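Local coordinates for protein fructosamine deglycase FrlB (PDB 3EUA) that converts a range of fructosamine 6-phosphates to glucose 6-phosphate and a free amino acid, at residues H27-C33 with N55-A61; L276-Y281 with V298-L303. One frame throughout, in Å; residues are numbered along the deposited sequence.

Contact 1 of 2, residues H27-C33 with N55-A61; sequences HVFFVAC and NSDLYSA
His27 reaches across to Asn55 and Asp57 from the neighbouring parallel strand. With CG anti to the backbone N (chi1 -152°), its ring leans over the adjoining strand. CB is 4.0 Å from the carbonyl O of Asn55, and CD2 lies closer to that oxygen. CG is 3.9 Å from Asn55 CB, which sits over the ring face in a CH-pi contact. ND1 and CE1 lie over the amide carbon, CE1 3.3 Å from Asn55 CG. The amide stacks on the same face, its plane 25° from the ring, while Phe29 CZ covers the opposite face. At the tip, NE2 donates to Asp57 OD2 over 2.9 Å, using the anti lone pair of the carboxylate and staying close to the ring plane. Asp57 OD1 pairs with Lys44 of the second subunit, so this carboxylate links the strand to that subunit. Replacing this histidine with alanine would probably leave Asp57 OD2 without its donor and open a gap between Asn55 and Phe29. Farther along, Phe29 CD1 meets the edge of the Tyr59 ring at CE2 (3.9 Å). On the other sheet face, Phe30 CB packs on Leu58 CG at 4.0 Å. Parallel ladder bonds, among them Phe30 N to Asp57 O (2.9 Å), knit the backbones. The two strands, joined through helices 35-38 and 41-50, form a beta-alpha-beta crossover at one end of the first SIS domain's parallel sheet.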
loop_
_atom_site.group_PDB
_atom_site.type_symbol
_atom_site.label_atom_id
_atom_site.label_comp_id
_atom_site.label_asym_id
_atom_site.label_seq_id
_atom_site.Cartn_x
_atom_site.Cartn_y
_atom_site.Cartn_z
ATOM N N HIS A 27 -18.396 8.455 -0.306
ATOM C CA HIS A 27 -16.995 8.111 -0.059
ATOM C C HIS A 27 -16.866 7.397 1.273
ATOM O O HIS A 27 -17.409 7.860 2.261
ATOM C CB HIS A 27 -16.153 9.424 0.011
ATOM C CG HIS A 27 -14.706 9.300 -0.398
ATOM N ND1 HIS A 27 -14.123 10.154 -1.318
ATOM C CD2 HIS A 27 -13.726 8.443 -0.015
ATOM C CE1 HIS A 27 -12.850 9.832 -1.470
ATOM N NE2 HIS A 27 -12.583 8.795 -0.696
ATOM N N VAL A 28 -16.140 6.270 1.294
ATOM C CA VAL A 28 -15.832 5.569 2.528
ATOM C C VAL A 28 -14.307 5.688 2.780
ATOM O O VAL A 28 -13.518 5.552 1.843
ATOM C CB VAL A 28 -16.227 4.078 2.489
ATOM C CG1 VAL A 28 -15.862 3.439 3.810
ATOM C CG2 VAL A 28 -17.721 3.923 2.281
ATOM N N PHE A 29 -13.900 6.017 4.011
ATOM C CA PHE A 29 -12.491 6.081 4.402
ATOM C C PHE A 29 -12.247 5.052 5.489
ATOM O O PHE A 29 -12.946 5.061 6.461
ATOM C CB PHE A 29 -12.097 7.482 4.923
ATOM C CG PHE A 29 -12.122 8.560 3.870
ATOM C CD1 PHE A 29 -11.015 8.816 3.082
ATOM C CD2 PHE A 29 -13.257 9.311 3.647
ATOM C CE1 PHE A 29 -11.042 9.792 2.072
ATOM C CE2 PHE A 29 -13.271 10.300 2.659
ATOM C CZ PHE A 29 -12.159 10.550 1.892
ATOM N N PHE A 30 -11.303 4.132 5.271
ATOM C CA PHE A 30 -10.886 3.125 6.243
ATOM C C PHE A 30 -9.644 3.677 6.954
ATOM O O PHE A 30 -8.577 3.763 6.365
ATOM C CB PHE A 30 -10.556 1.839 5.530
ATOM C CG PHE A 30 -11.734 1.225 4.862
ATOM C CD1 PHE A 30 -12.711 0.560 5.631
ATOM C CD2 PHE A 30 -11.880 1.291 3.479
ATOM C CE1 PHE A 30 -13.802 -0.043 5.005
ATOM C CE2 PHE A 30 -12.960 0.732 2.857
ATOM C CZ PHE A 30 -13.923 0.048 3.629
ATOM N N VAL A 31 -9.793 4.060 8.208
ATOM C CA VAL A 31 -8.712 4.741 8.933
ATOM C C VAL A 31 -8.340 4.107 10.258
ATOM O O VAL A 31 -9.153 4.014 11.192
ATOM C CB VAL A 31 -9.121 6.226 9.183
ATOM C CG1 VAL A 31 -7.982 7.017 9.772
ATOM C CG2 VAL A 31 -9.585 6.902 7.881
ATOM N N ALA A 32 -7.089 3.700 10.372
ATOM C CA ALA A 32 -6.601 3.069 11.603
ATOM C C ALA A 32 -5.090 3.010 11.521
ATOM O O ALA A 32 -4.517 3.505 10.549
ATOM C CB ALA A 32 -7.187 1.663 11.740
ATOM N N CYS A 33 -4.455 2.373 12.511
ATOM C CA CYS A 33 -3.025 2.193 12.523
ATOM C C CYS A 33 -2.585 0.739 12.666
ATOM O O CYS A 33 -3.205 -0.041 13.385
ATOM C CB CYS A 33 -2.375 2.973 13.670
ATOM S SG CYS A 33 -2.604 4.762 13.579
ATOM N N ASN A 55 -16.857 5.734 -3.435
ATOM C CA ASN A 55 -15.403 5.783 -3.497
ATOM C C ASN A 55 -14.856 5.272 -2.179
ATOM O O ASN A 55 -15.361 5.655 -1.136
ATOM C CB ASN A 55 -14.967 7.250 -3.701
ATOM C CG ASN A 55 -13.460 7.459 -3.652
ATOM O OD1 ASN A 55 -12.684 6.609 -3.171
ATOM N ND2 ASN A 55 -13.029 8.621 -4.150
ATOM N N SER A 56 -13.854 4.399 -2.219
ATOM C CA SER A 56 -13.221 3.880 -1.007
ATOM C C SER A 56 -11.723 4.200 -1.003
ATOM O O SER A 56 -11.047 4.080 -2.040
ATOM C CB SER A 56 -13.399 2.356 -0.877
ATOM O OG SER A 56 -12.863 1.665 -2.011
ATOM N N ASP A 57 -11.216 4.646 0.147
ATOM C CA ASP A 57 -9.797 4.891 0.342
ATOM C C ASP A 57 -9.396 4.342 1.727
ATOM O O ASP A 57 -10.227 4.182 2.617
ATOM C CB ASP A 57 -9.419 6.366 0.193
ATOM C CG ASP A 57 -9.346 6.828 -1.252
ATOM O OD1 ASP A 57 -8.490 6.330 -1.998
ATOM O OD2 ASP A 57 -10.090 7.756 -1.625
ATOM N N LEU A 58 -8.124 4.003 1.865
ATOM C CA LEU A 58 -7.593 3.450 3.092
ATOM C C LEU A 58 -6.313 4.121 3.440
ATOM O O LEU A 58 -5.431 4.237 2.594
ATOM C CB LEU A 58 -7.350 1.956 2.896
ATOM C CG LEU A 58 -6.903 1.088 4.085
ATOM C CD1 LEU A 58 -7.412 -0.304 3.915
ATOM C CD2 LEU A 58 -5.403 1.032 4.271
ATOM N N TYR A 59 -6.186 4.573 4.682
ATOM C CA TYR A 59 -4.956 5.251 5.124
ATOM C C TYR A 59 -4.648 4.933 6.549
ATOM O O TYR A 59 -5.545 4.617 7.327
ATOM C CB TYR A 59 -5.086 6.784 5.081
ATOM C CG TYR A 59 -5.528 7.358 3.758
ATOM C CD1 TYR A 59 -4.640 7.471 2.697
ATOM C CD2 TYR A 59 -6.841 7.792 3.572
ATOM C CE1 TYR A 59 -5.073 7.975 1.468
ATOM C CE2 TYR A 59 -7.260 8.324 2.357
ATOM C CZ TYR A 59 -6.379 8.405 1.305
ATOM O OH TYR A 59 -6.797 8.898 0.069
ATOM N N SER A 60 -3.376 5.034 6.886
ATOM C CA SER A 60 -2.923 4.946 8.253
ATOM C C SER A 60 -3.478 6.251 8.859
ATOM O O SER A 60 -3.601 7.243 8.137
ATOM C CB SER A 60 -1.399 4.899 8.319
ATOM O OG SER A 60 -0.962 4.721 9.659
ATOM N N ALA A 61 -3.834 6.263 10.137
ATOM C CA ALA A 61 -4.525 7.443 10.722
ATOM C C ALA A 61 -3.826 8.778 10.615
ATOM O O ALA A 61 -4.470 9.789 10.356
ATOM C CB ALA A 61 -4.882 7.184 12.168
#

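Contact 2 of 2, residues L276-Y281 with V298-L303; sequences LDAASY and VLNRVL
Leu276 and Leu299 both hold CG anti to the carbonyl carbon, but their second torsions differ. In Leu276 a chi2 of 72° leaves CD2 as the extended branch, whereas in Leu299 (164°) CD1 is extended and CD2 is the side branch that turns toward the strand end. Tyr281 has the same kind of first torsion (chi1 -50°), and its ring reaches the helix beside them. From CB outward, Leu276 meets three helical residues. CB rests on Leu299 CD2 at 3.7 Å. The tip methyl CD2 then lies 3.6 Å from Val302 CG1, the two side chains running alongside with opposed directions. The same methyl is 3.6 Å from Leu303 CD2, so it is gripped between residues adjacent along the helix. Ala278 touches Leu299 CD1 more loosely.

The Tyr281 ring packs next to Leu276 against the same helix. Its CD2 meets Val298 CG1 at 3.7 Å, and Leu299 CD2 approaches the ring edge near CE2 (4.0 Å), the leucine side chain roughly perpendicular to the tyrosine. Val302 closes round the far end, with CG1 3.8 Å from the phenolic OH. That hydroxyl is hydrogen-bonded to Glu179, which satisfies its polar end within an otherwise apolar contact. The carbonyl O of Asp277 lies over the ring centre, 3.9 Å above the plane; this oxygen accepts two hydrogen bonds, from Ser280 N and OG. An Asx turn (Ala279 N to Asp277 OD1) accompanies the short 3-10 turn before Tyr281, and OD1 also forms a salt bridge to Arg256.

Strand 273-277 is an outermost strand of its sheet and bonds through Leu276 to strand 246-250. Helix 288-313 packs against it, with helix 158-190 on the Tyr281 and Val302 side and helix 205-220 beside Leu303.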
loop_
_atom_site.group_PDB
_atom_site.type_symbol
_atom_site.label_atom_id
_atom_site.label_comp_id
_atom_site.label_asym_id
_atom_site.label_seq_id
_atom_site.Cartn_x
_atom_site.Cartn_y
_atom_site.Cartn_z
ATOM N N LEU A 276 0.251 -21.409 2.952
ATOM C CA LEU A 276 -1.094 -21.551 3.536
ATOM C C LEU A 276 -2.049 -21.333 2.404
ATOM O O LEU A 276 -2.139 -20.218 1.861
ATOM C CB LEU A 276 -1.382 -20.518 4.639
ATOM C CG LEU A 276 -0.740 -20.765 5.992
ATOM C CD1 LEU A 276 0.760 -20.509 5.922
ATOM C CD2 LEU A 276 -1.445 -19.851 6.994
ATOM N N ASP A 277 -2.739 -22.395 2.011
ATOM C CA ASP A 277 -3.671 -22.320 0.887
ATOM C C ASP A 277 -5.089 -22.513 1.397
ATOM O O ASP A 277 -5.442 -23.597 1.883
ATOM C CB ASP A 277 -3.314 -23.386 -0.170
ATOM C CG ASP A 277 -4.194 -23.319 -1.443
ATOM O OD1 ASP A 277 -5.218 -22.594 -1.496
ATOM O OD2 ASP A 277 -3.854 -24.027 -2.416
ATOM N N ALA A 278 -5.899 -21.460 1.282
ATOM C CA ALA A 278 -7.285 -21.466 1.724
ATOM C C ALA A 278 -8.123 -22.550 1.028
ATOM O O ALA A 278 -9.134 -23.007 1.547
ATOM C CB ALA A 278 -7.909 -20.103 1.484
ATOM N N ALA A 279 -7.710 -22.932 -0.166
ATOM C CA ALA A 279 -8.413 -23.988 -0.889
ATOM C C ALA A 279 -8.331 -25.327 -0.156
ATOM O O ALA A 279 -9.180 -26.198 -0.392
ATOM C CB ALA A 279 -7.894 -24.084 -2.305
ATOM N N SER A 280 -7.351 -25.491 0.743
ATOM C CA SER A 280 -7.198 -26.724 1.528
ATOM C C SER A 280 -8.134 -26.759 2.739
ATOM O O SER A 280 -8.205 -27.782 3.397
ATOM C CB SER A 280 -5.740 -26.918 1.948
ATOM O OG SER A 280 -5.328 -25.935 2.877
ATOM N N TYR A 281 -8.833 -25.656 3.033
ATOM C CA TYR A 281 -9.767 -25.590 4.142
ATOM C C TYR A 281 -11.173 -25.891 3.651
ATOM O O TYR A 281 -11.417 -25.962 2.442
ATOM C CB TYR A 281 -9.678 -24.221 4.860
ATOM C CG TYR A 281 -8.261 -23.817 5.215
ATOM C CD1 TYR A 281 -7.339 -24.748 5.700
ATOM C CD2 TYR A 281 -7.856 -22.499 5.118
ATOM C CE1 TYR A 281 -6.034 -24.381 6.022
ATOM C CE2 TYR A 281 -6.533 -22.110 5.458
ATOM C CZ TYR A 281 -5.640 -23.056 5.902
ATOM O OH TYR A 281 -4.363 -22.685 6.223
ATOM N N VAL A 298 -9.856 -16.639 7.703
ATOM C CA VAL A 298 -9.379 -17.978 8.052
ATOM C C VAL A 298 -7.854 -18.059 8.001
ATOM O O VAL A 298 -7.231 -18.620 8.881
ATOM C CB VAL A 298 -9.934 -19.030 7.086
ATOM C CG1 VAL A 298 -9.530 -20.401 7.592
ATOM C CG2 VAL A 298 -11.468 -18.931 7.018
ATOM N N LEU A 299 -7.265 -17.500 6.940
ATOM C CA LEU A 299 -5.809 -17.486 6.776
ATOM C C LEU A 299 -5.176 -16.756 7.969
ATOM O O LEU A 299 -4.195 -17.226 8.572
ATOM C CB LEU A 299 -5.429 -16.872 5.410
ATOM C CG LEU A 299 -5.683 -17.706 4.124
ATOM C CD1 LEU A 299 -5.649 -16.863 2.831
ATOM C CD2 LEU A 299 -4.636 -18.855 4.084
ATOM N N ASN A 300 -5.780 -15.643 8.347
ATOM C CA ASN A 300 -5.313 -14.889 9.484
ATOM C C ASN A 300 -5.358 -15.671 10.797
ATOM O O ASN A 300 -4.434 -15.560 11.627
ATOM C CB ASN A 300 -6.148 -13.634 9.668
ATOM C CG ASN A 300 -5.612 -12.764 10.745
ATOM O OD1 ASN A 300 -4.485 -12.312 10.648
ATOM N ND2 ASN A 300 -6.432 -12.467 11.769
ATOM N N ARG A 301 -6.446 -16.415 11.004
ATOM C CA ARG A 301 -6.598 -17.206 12.230
ATOM C C ARG A 301 -5.561 -18.317 12.294
ATOM O O ARG A 301 -4.969 -18.577 13.327
ATOM C CB ARG A 301 -7.995 -17.805 12.309
ATOM C CG ARG A 301 -8.272 -18.651 13.577
ATOM C CD ARG A 301 -8.150 -17.796 14.877
ATOM N NE ARG A 301 -8.123 -18.594 16.099
ATOM C CZ ARG A 301 -7.025 -19.106 16.654
ATOM N NH1 ARG A 301 -5.829 -18.948 16.120
ATOM N NH2 ARG A 301 -7.124 -19.795 17.771
ATOM N N VAL A 302 -5.334 -18.995 11.170
ATOM C CA VAL A 302 -4.327 -20.071 11.128
ATOM C C VAL A 302 -2.938 -19.521 11.432
ATOM O O VAL A 302 -2.179 -20.109 12.217
ATOM C CB VAL A 302 -4.331 -20.763 9.774
ATOM C CG1 VAL A 302 -3.126 -21.687 9.621
ATOM C CG2 VAL A 302 -5.676 -21.517 9.587
ATOM N N LEU A 303 -2.619 -18.369 10.839
ATOM C CA LEU A 303 -1.332 -17.703 11.052
ATOM C C LEU A 303 -1.104 -17.367 12.520
ATOM O O LEU A 303 0.023 -17.426 12.996
ATOM C CB LEU A 303 -1.215 -16.451 10.191
ATOM C CG LEU A 303 -0.855 -16.660 8.723
ATOM C CD1 LEU A 303 -0.982 -15.352 8.004
ATOM C CD2 LEU A 303 0.562 -17.268 8.585
#

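Overall arrangement
Contact 1 and contact 2 follow one another along the chain, the first within the SIS 1 range and the second within SIS 2. They lie on opposite sides of the chain's centre, with their own centres 26 Å apart and their nearest atoms about 13 Å apart, and they do not touch. Each involves an outermost strand of a separate parallel sheet: 55-60, paired with 27-32, in the five-stranded one, and 273-277, covered by helix 288-313, in the four-stranded one. Contact 1 thus joins strand to strand and faces the second subunit, whereas contact 2 joins strand to helix within the chain. Each therefore belongs to the core of its own SIS unit, and no direct contact between these segments joins the two.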